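Immunoglobulin-like protein (Pseudomonas aeruginosa, PDB 3N6Y) is of unknown function but adopts an immunoglobulin-like beta-sandwich fold related to the E-set domains, and probably carries a signal sequence when first made. Local coordinates at residues T66-V77 with V114-G125. Residues are numbered along the deposited sequence; the frame is centred on the assembly and turned at random. Where two conformers were deposited one is given.
Sequences TPLTLLYLTPGV and VKGEWRLMVFQG
W118 and P75 meet where strands 68-74 and 116-124, antiparallel neighbours in an immunoglobulin-like sandwich, begin to part. Followed outward, W118 starts with CB beside L73 O; CG, anti to its own carbonyl carbon (chi1 -68°), then brings the indole face against the corner at P75. The five-membered ring receives P75 CD over its face, 3.4 Å from the centroid, with CD1 and CE2 both against it, while T74 CB lies over the same face of the six-membered ring, both CH-pi contacts. CE3 and CZ3 meet T74 CG2, CZ3 at 3.5 Å, and at the far rim CH2 touches V77 CG2. The polar NE1 points along the ring plane to V114 O, 2.9 Å away and almost straight (173°), helping to hold the indole in its rotation. Proline suits this place: its ring offers a rigid CH surface and it has no N-H to satisfy where the chain turns; T74 OG1 accepts from G76 N in an ST turn and also bonds H85 O.

Between the strands, the pairs T69-F123, L71-M121 and L73-R119 are hydrogen-bonded through both backbones. L70, Y72, L120 and V122 face the sandwich interior, with Y72 CD2 3.7 Å from L120 CG and M103 of the opposing sheet touching all four. On the other face F123 CB lies beside T69 O, and in the conformer described the aliphatic part of R119 runs beside L73 before its guanidinium forms a salt bridge with E131.

At the opposite end Q124 extends, CG anti to its backbone N (chi1 -177°), and NE2 donates in plane to a lone pair of T66 O at 2.8 Å. Backbone bonds thus set the register, apolar packing joins the sheets, and amide and indole N-H groups satisfy carbonyls where regular pairing stops.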
ATOM      1  N   THR A  66     -13.952 -11.248   3.452  1.00 18.78           N
ATOM      2  CA  THR A  66     -13.633  -9.998   4.145  1.00 19.04           C
ATOM      3  C   THR A  66     -12.658  -9.197   3.256  1.00 17.74           C
ATOM      4  O   THR A  66     -11.657  -9.726   2.786  1.00 17.37           O
ATOM      5  CB  THR A  66     -13.002 -10.289   5.504  1.00 19.90           C
ATOM      6  OG1 THR A  66     -13.915 -11.056   6.313  1.00 21.13           O
ATOM      7  CG2 THR A  66     -12.579  -9.008   6.290  1.00 20.84           C
ATOM      8  N   PRO A  67     -12.977  -7.926   3.008  1.00 17.72           N
ATOM      9  CA  PRO A  67     -12.106  -7.069   2.223  1.00 16.85           C
ATOM     10  C   PRO A  67     -10.777  -6.793   2.907  1.00 17.28           C
ATOM     11  O   PRO A  67     -10.541  -7.199   4.080  1.00 18.54           O
ATOM     12  CB  PRO A  67     -12.939  -5.797   2.106  1.00 17.60           C
ATOM     13  CG  PRO A  67     -13.534  -5.715   3.435  1.00 18.06           C
ATOM     14  CD  PRO A  67     -13.994  -7.129   3.698  1.00 18.35           C
ATOM     15  N   LEU A  68      -9.873  -6.183   2.147  1.00 16.11           N
ATOM     16  CA  LEU A  68      -8.612  -5.783   2.709  1.00 15.39           C
ATOM     17  C   LEU A  68      -8.762  -4.445   3.408  1.00 16.01           C
ATOM     18  O   LEU A  68      -9.528  -3.594   3.015  1.00 15.43           O
ATOM     19  CB  LEU A  68      -7.527  -5.680   1.642  1.00 15.42           C
ATOM     20  CG  LEU A  68      -7.223  -6.945   0.851  1.00 15.88           C
ATOM     21  CD1 LEU A  68      -6.060  -6.620  -0.158  1.00 17.79           C
ATOM     22  CD2 LEU A  68      -6.898  -8.118   1.829  1.00 17.10           C
ATOM     23  N   THR A  69      -7.997  -4.273   4.474  1.00 14.77           N
ATOM     24  CA  THR A  69      -7.792  -2.964   5.101  1.00 15.79           C
ATOM     25  C   THR A  69      -6.323  -2.583   4.819  1.00 14.46           C
ATOM     26  O   THR A  69      -5.369  -3.275   5.251  1.00 14.68           O
ATOM     27  CB  THR A  69      -8.041  -2.982   6.610  1.00 16.43           C
ATOM     28  OG1 THR A  69      -9.391  -3.387   6.902  1.00 18.66           O
ATOM     29  CG2 THR A  69      -7.857  -1.562   7.199  1.00 16.64           C
ATOM     30  N   LEU A  70      -6.141  -1.484   4.091  1.00 14.67           N
ATOM     31  CA  LEU A  70      -4.803  -0.937   3.835  0.50 13.62           C
ATOM     32  C   LEU A  70      -4.574   0.155   4.867  1.00 14.31           C
ATOM     33  O   LEU A  70      -5.226   1.219   4.813  1.00 14.78           O
ATOM     34  CB  LEU A  70      -4.648  -0.339   2.431  0.50 12.97           C
ATOM     35  CG  LEU A  70      -4.548  -1.221   1.179  0.50 13.26           C
ATOM     36  CD1 LEU A  70      -5.644  -2.313   1.134  0.50 12.21           C
ATOM     37  CD2 LEU A  70      -4.692  -0.357  -0.061  0.50 12.66           C
ATOM     38  N   LEU A  71      -3.664  -0.108   5.781  1.00 12.69           N
ATOM     39  CA  LEU A  71      -3.394   0.785   6.912  0.50 13.54           C
ATOM     40  C   LEU A  71      -2.085   1.473   6.636  1.00 13.32           C
ATOM     41  O   LEU A  71      -1.040   0.857   6.660  1.00 15.61           O
ATOM     42  CB  LEU A  71      -3.287   0.011   8.217  0.50 13.03           C
ATOM     43  CG  LEU A  71      -2.963   0.906   9.418  0.50 12.73           C
ATOM     44  CD1 LEU A  71      -4.142   1.942   9.658  0.50 12.92           C
ATOM     45  CD2 LEU A  71      -2.679   0.055  10.658  0.50 13.97           C
ATOM     46  N   TYR A  72      -2.137   2.767   6.328  1.00 14.26           N
ATOM     47  CA  TYR A  72      -0.941   3.552   6.136  1.00 13.63           C
ATOM     48  C   TYR A  72      -0.658   4.323   7.411  1.00 14.86           C
ATOM     49  O   TYR A  72      -1.486   5.121   7.829  1.00 16.63           O
ATOM     50  CB  TYR A  72      -1.176   4.613   5.057  1.00 14.87           C
ATOM     51  CG  TYR A  72      -1.604   4.127   3.670  1.00 14.58           C
ATOM     52  CD1 TYR A  72      -2.888   3.691   3.411  1.00 15.23           C
ATOM     53  CD2 TYR A  72      -0.683   4.087   2.626  1.00 14.88           C
ATOM     54  CE1 TYR A  72      -3.260   3.248   2.155  1.00 15.58           C
ATOM     55  CE2 TYR A  72      -1.059   3.660   1.362  1.00 14.35           C
ATOM     56  CZ  TYR A  72      -2.314   3.244   1.135  1.00 15.02           C
ATOM     57  OH  TYR A  72      -2.679   2.835  -0.152  1.00 16.87           O
ATOM     58  N   LEU A  73       0.465   4.061   8.047  1.00 13.91           N
ATOM     59  CA  LEU A  73       0.918   4.898   9.152  1.00 15.40           C
ATOM     60  C   LEU A  73       1.960   5.898   8.620  1.00 15.87           C
ATOM     61  O   LEU A  73       2.955   5.508   7.973  1.00 16.87           O
ATOM     62  CB  LEU A  73       1.532   4.015  10.233  1.00 15.51           C
ATOM     63  CG  LEU A  73       0.616   3.028  10.941  1.00 16.66           C
ATOM     64  CD1 LEU A  73       1.490   2.178  11.981  1.00 16.60           C
ATOM     65  CD2 LEU A  73      -0.504   3.746  11.668  1.00 17.46           C
ATOM     66  N   THR A  74       1.758   7.166   8.961  1.00 13.97           N
ATOM     67  CA  THR A  74       2.515   8.266   8.401  1.00 13.61           C
ATOM     68  C   THR A  74       3.202   9.034   9.523  1.00 14.19           C
ATOM     69  O   THR A  74       2.855   8.837  10.691  1.00 13.00           O
ATOM     70  CB  THR A  74       1.658   9.233   7.569  1.00 13.71           C
ATOM     71  OG1 THR A  74       1.067  10.221   8.427  1.00 14.68           O
ATOM     72  CG2 THR A  74       0.535   8.503   6.839  1.00 14.44           C
ATOM     73  N   PRO A  75       4.185   9.913   9.168  1.00 14.36           N
ATOM     74  CA  PRO A  75       4.745  10.774  10.185  1.00 15.96           C
ATOM     75  C   PRO A  75       3.879  11.954  10.628  1.00 18.14           C
ATOM     76  O   PRO A  75       4.297  12.713  11.512  1.00 18.24           O
ATOM     77  CB  PRO A  75       6.036  11.286   9.532  1.00 17.08           C
ATOM     78  CG  PRO A  75       6.248  10.395   8.300  1.00 15.57           C
ATOM     79  CD  PRO A  75       4.905  10.033   7.885  1.00 15.14           C
ATOM     80  N   GLY A  76       2.691  12.086  10.034  1.00 15.26           N
ATOM     81  CA  GLY A  76       1.740  13.184  10.287  1.00 16.46           C
ATOM     82  C   GLY A  76       1.612  14.098   9.102  1.00 16.48           C
ATOM     83  O   GLY A  76       2.368  15.050   8.965  1.00 17.94           O
ATOM     84  N   VAL A  77       0.623  13.791   8.241  1.00 14.71           N
ATOM     85  CA  VAL A  77       0.256  14.627   7.093  1.00 14.99           C
ATOM     86  C   VAL A  77      -0.792  15.615   7.548  1.00 14.73           C
ATOM     87  O   VAL A  77      -1.878  15.237   7.994  1.00 17.11           O
ATOM     88  CB  VAL A  77      -0.300  13.737   5.945  1.00 14.97           C
ATOM     89  CG1 VAL A  77      -0.865  14.618   4.793  1.00 15.04           C
ATOM     90  CG2 VAL A  77       0.804  12.793   5.458  1.00 14.88           C
ATOM     91  N   VAL A 114       5.955  14.298   3.512  1.00 15.82           N
ATOM     92  CA  VAL A 114       6.362  14.394   4.900  1.00 16.30           C
ATOM     93  C   VAL A 114       7.487  13.415   5.174  1.00 15.51           C
ATOM     94  O   VAL A 114       7.344  12.183   5.016  1.00 14.93           O
ATOM     95  CB  VAL A 114       5.186  14.100   5.849  1.00 16.94           C
ATOM     96  CG1 VAL A 114       5.636  14.203   7.325  1.00 17.08           C
ATOM     97  CG2 VAL A 114       4.026  15.034   5.552  1.00 16.39           C
ATOM     98  N   LYS A 115       8.633  13.977   5.550  1.00 16.68           N
ATOM     99  CA  LYS A 115       9.813  13.167   5.816  1.00 17.56           C
ATOM    100  C   LYS A 115       9.608  12.333   7.064  1.00 17.98           C
ATOM    101  O   LYS A 115       8.936  12.763   8.013  1.00 17.70           O
ATOM    102  CB  LYS A 115      11.072  14.056   5.958  1.00 19.54           C
ATOM    103  CG  LYS A 115      11.408  14.747   4.666  1.00 20.45           C
ATOM    104  CD  LYS A 115      12.654  15.641   4.757  1.00 22.92           C
ATOM    105  CE  LYS A 115      12.804  16.414   3.438  1.00 23.54           C
ATOM    106  NZ  LYS A 115      13.716  17.598   3.473  1.00 27.87           N
ATOM    107  N   GLY A 116      10.176  11.133   7.041  1.00 17.58           N
ATOM    108  CA  GLY A 116      10.156  10.222   8.181  1.00 17.77           C
ATOM    109  C   GLY A 116       9.715   8.822   7.769  1.00 17.60           C
ATOM    110  O   GLY A 116       9.716   8.470   6.583  1.00 16.40           O
ATOM    111  N   GLU A 117       9.305   8.026   8.745  1.00 17.64           N
ATOM    112  CA  GLU A 117       8.921   6.630   8.491  0.50 18.74           C
ATOM    113  C   GLU A 117       7.427   6.512   8.151  1.00 17.96           C
ATOM    114  O   GLU A 117       6.564   7.002   8.903  1.00 18.61           O
ATOM    115  CB  GLU A 117       9.255   5.742   9.703  0.50 20.67           C
ATOM    116  CG  GLU A 117       8.665   4.328   9.589  0.50 22.09           C
ATOM    117  CD  GLU A 117       9.324   3.301  10.493  0.50 24.03           C
ATOM    118  OE1 GLU A 117      10.321   3.643  11.184  0.50 28.18           O
ATOM    119  OE2 GLU A 117       8.868   2.136  10.497  0.50 25.42           O
ATOM    120  N   TRP A 118       7.126   5.832   7.032  1.00 16.50           N
ATOM    121  CA  TRP A 118       5.802   5.480   6.603  1.00 16.22           C
ATOM    122  C   TRP A 118       5.773   3.948   6.603  1.00 17.00           C
ATOM    123  O   TRP A 118       6.642   3.274   5.994  1.00 17.12           O
ATOM    124  CB  TRP A 118       5.559   5.963   5.184  1.00 15.72           C
ATOM    125  CG  TRP A 118       5.491   7.441   5.028  1.00 14.81           C
ATOM    126  CD1 TRP A 118       6.489   8.360   5.248  1.00 15.48           C
ATOM    127  CD2 TRP A 118       4.383   8.155   4.540  1.00 15.14           C
ATOM    128  NE1 TRP A 118       6.019   9.616   4.916  1.00 14.82           N
ATOM    129  CE2 TRP A 118       4.733   9.515   4.487  1.00 15.30           C
ATOM    130  CE3 TRP A 118       3.117   7.773   4.150  1.00 14.68           C
ATOM    131  CZ2 TRP A 118       3.839  10.494   4.068  1.00 14.33           C
ATOM    132  CZ3 TRP A 118       2.197   8.743   3.738  1.00 13.35           C
ATOM    133  CH2 TRP A 118       2.585  10.086   3.689  1.00 14.30           C
ATOM    134  N   ARG A 119       4.836   3.413   7.352  1.00 14.89           N
ATOM    135  CA  ARG A 119       4.671   1.983   7.488  0.50 14.91           C
ATOM    136  C   ARG A 119       3.346   1.627   6.821  1.00 14.73           C
ATOM    137  O   ARG A 119       2.290   2.085   7.249  1.00 14.29           O
ATOM    138  CB  ARG A 119       4.733   1.590   8.989  0.50 15.05           C
ATOM    139  CG  ARG A 119       4.402   0.116   9.288  0.50 15.31           C
ATOM    140  CD  ARG A 119       4.508  -0.218  10.784  0.50 16.16           C
ATOM    141  NE  ARG A 119       4.618  -1.643  11.082  0.50 15.96           N
ATOM    142  CZ  ARG A 119       4.657  -2.156  12.318  0.50 17.01           C
ATOM    143  NH1 ARG A 119       4.580  -1.369  13.396  0.50 18.06           N
ATOM    144  NH2 ARG A 119       4.816  -3.474  12.487  0.50 16.72           N
ATOM    145  N   LEU A 120       3.402   0.812   5.762  1.00 12.81           N
ATOM    146  CA  LEU A 120       2.244   0.397   4.968  1.00 13.52           C
ATOM    147  C   LEU A 120       1.961  -1.056   5.277  1.00 14.52           C
ATOM    148  O   LEU A 120       2.868  -1.910   5.205  1.00 13.49           O
ATOM    149  CB  LEU A 120       2.574   0.545   3.473  1.00 13.89           C
ATOM    150  CG  LEU A 120       2.302   1.949   2.877  1.00 14.62           C
ATOM    151  CD1 LEU A 120       2.998   3.074   3.647  1.00 16.24           C
ATOM    152  CD2 LEU A 120       2.751   1.986   1.438  1.00 16.11           C
HETATM  153  N   MSE A 121       0.760  -1.324   5.720  1.00 12.57           N
HETATM  154  CA  MSE A 121       0.354  -2.631   6.225  1.00 13.78           C
HETATM  155  C   MSE A 121      -0.935  -3.034   5.569  1.00 12.16           C
HETATM  156  O   MSE A 121      -1.913  -2.283   5.607  1.00 14.51           O
HETATM  157  CB  MSE A 121       0.200  -2.569   7.767  1.00 13.62           C
HETATM  158  CG  MSE A 121       1.434  -2.063   8.468  1.00 14.79           C
HETATM  159 SE   MSE A 121       1.075  -1.867  10.390  1.00 15.12          SE
HETATM  160  CE  MSE A 121       1.606  -3.693  10.920  1.00 19.33           C
ATOM    161  N   VAL A 122      -0.930  -4.221   4.948  1.00 13.02           N
ATOM    162  CA  VAL A 122      -2.123  -4.827   4.399  1.00 13.23           C
ATOM    163  C   VAL A 122      -2.670  -5.905   5.331  1.00 12.97           C
ATOM    164  O   VAL A 122      -2.008  -6.883   5.609  1.00 14.63           O
ATOM    165  CB  VAL A 122      -1.870  -5.547   3.028  1.00 15.58           C
ATOM    166  CG1 VAL A 122      -3.234  -6.006   2.440  1.00 17.65           C
ATOM    167  CG2 VAL A 122      -1.151  -4.675   2.095  1.00 18.27           C
ATOM    168  N   PHE A 123      -3.918  -5.681   5.773  1.00 12.85           N
ATOM    169  CA  PHE A 123      -4.620  -6.629   6.641  1.00 13.20           C
ATOM    170  C   PHE A 123      -5.843  -7.211   5.952  1.00 13.31           C
ATOM    171  O   PHE A 123      -6.520  -6.535   5.125  1.00 15.31           O
ATOM    172  CB  PHE A 123      -5.152  -5.909   7.885  1.00 13.57           C
ATOM    173  CG  PHE A 123      -4.093  -5.468   8.837  1.00 13.81           C
ATOM    174  CD1 PHE A 123      -3.456  -4.220   8.747  1.00 13.76           C
ATOM    175  CD2 PHE A 123      -3.740  -6.287   9.864  1.00 14.50           C
ATOM    176  CE1 PHE A 123      -2.466  -3.849   9.662  1.00 14.06           C
ATOM    177  CE2 PHE A 123      -2.720  -5.918  10.777  1.00 14.23           C
ATOM    178  CZ  PHE A 123      -2.120  -4.692  10.670  1.00 14.76           C
ATOM    179  N   GLN A 124      -6.222  -8.425   6.363  1.00 12.89           N
ATOM    180  CA  GLN A 124      -7.605  -8.885   6.126  1.00 14.43           C
ATOM    181  C   GLN A 124      -8.203  -9.103   7.523  1.00 15.26           C
ATOM    182  O   GLN A 124      -7.763 -10.062   8.228  1.00 15.15           O
ATOM    183  CB  GLN A 124      -7.635 -10.169   5.311  1.00 15.56           C
ATOM    184  CG  GLN A 124      -9.054 -10.570   5.011  1.00 18.15           C
ATOM    185  CD  GLN A 124      -9.211 -11.926   4.362  1.00 18.12           C
ATOM    186  OE1 GLN A 124      -8.548 -12.904   4.723  1.00 19.52           O
ATOM    187  NE2 GLN A 124     -10.154 -12.001   3.406  1.00 18.06           N
ATOM    188  N   GLY A 125      -9.140  -8.241   7.941  1.00 15.73           N
ATOM    189  CA  GLY A 125      -9.605  -8.277   9.323  1.00 16.58           C
ATOM    190  C   GLY A 125      -8.423  -7.996  10.234  1.00 15.74           C
ATOM    191  O   GLY A 125      -7.703  -7.015  10.020  1.00 15.41           O
TER
HETATM  192  O   HOH W   1     -10.161  -6.065   6.526  1.00 17.16           O
HETATM  193  O   HOH W   2       4.830   5.285  10.556  1.00 31.35           O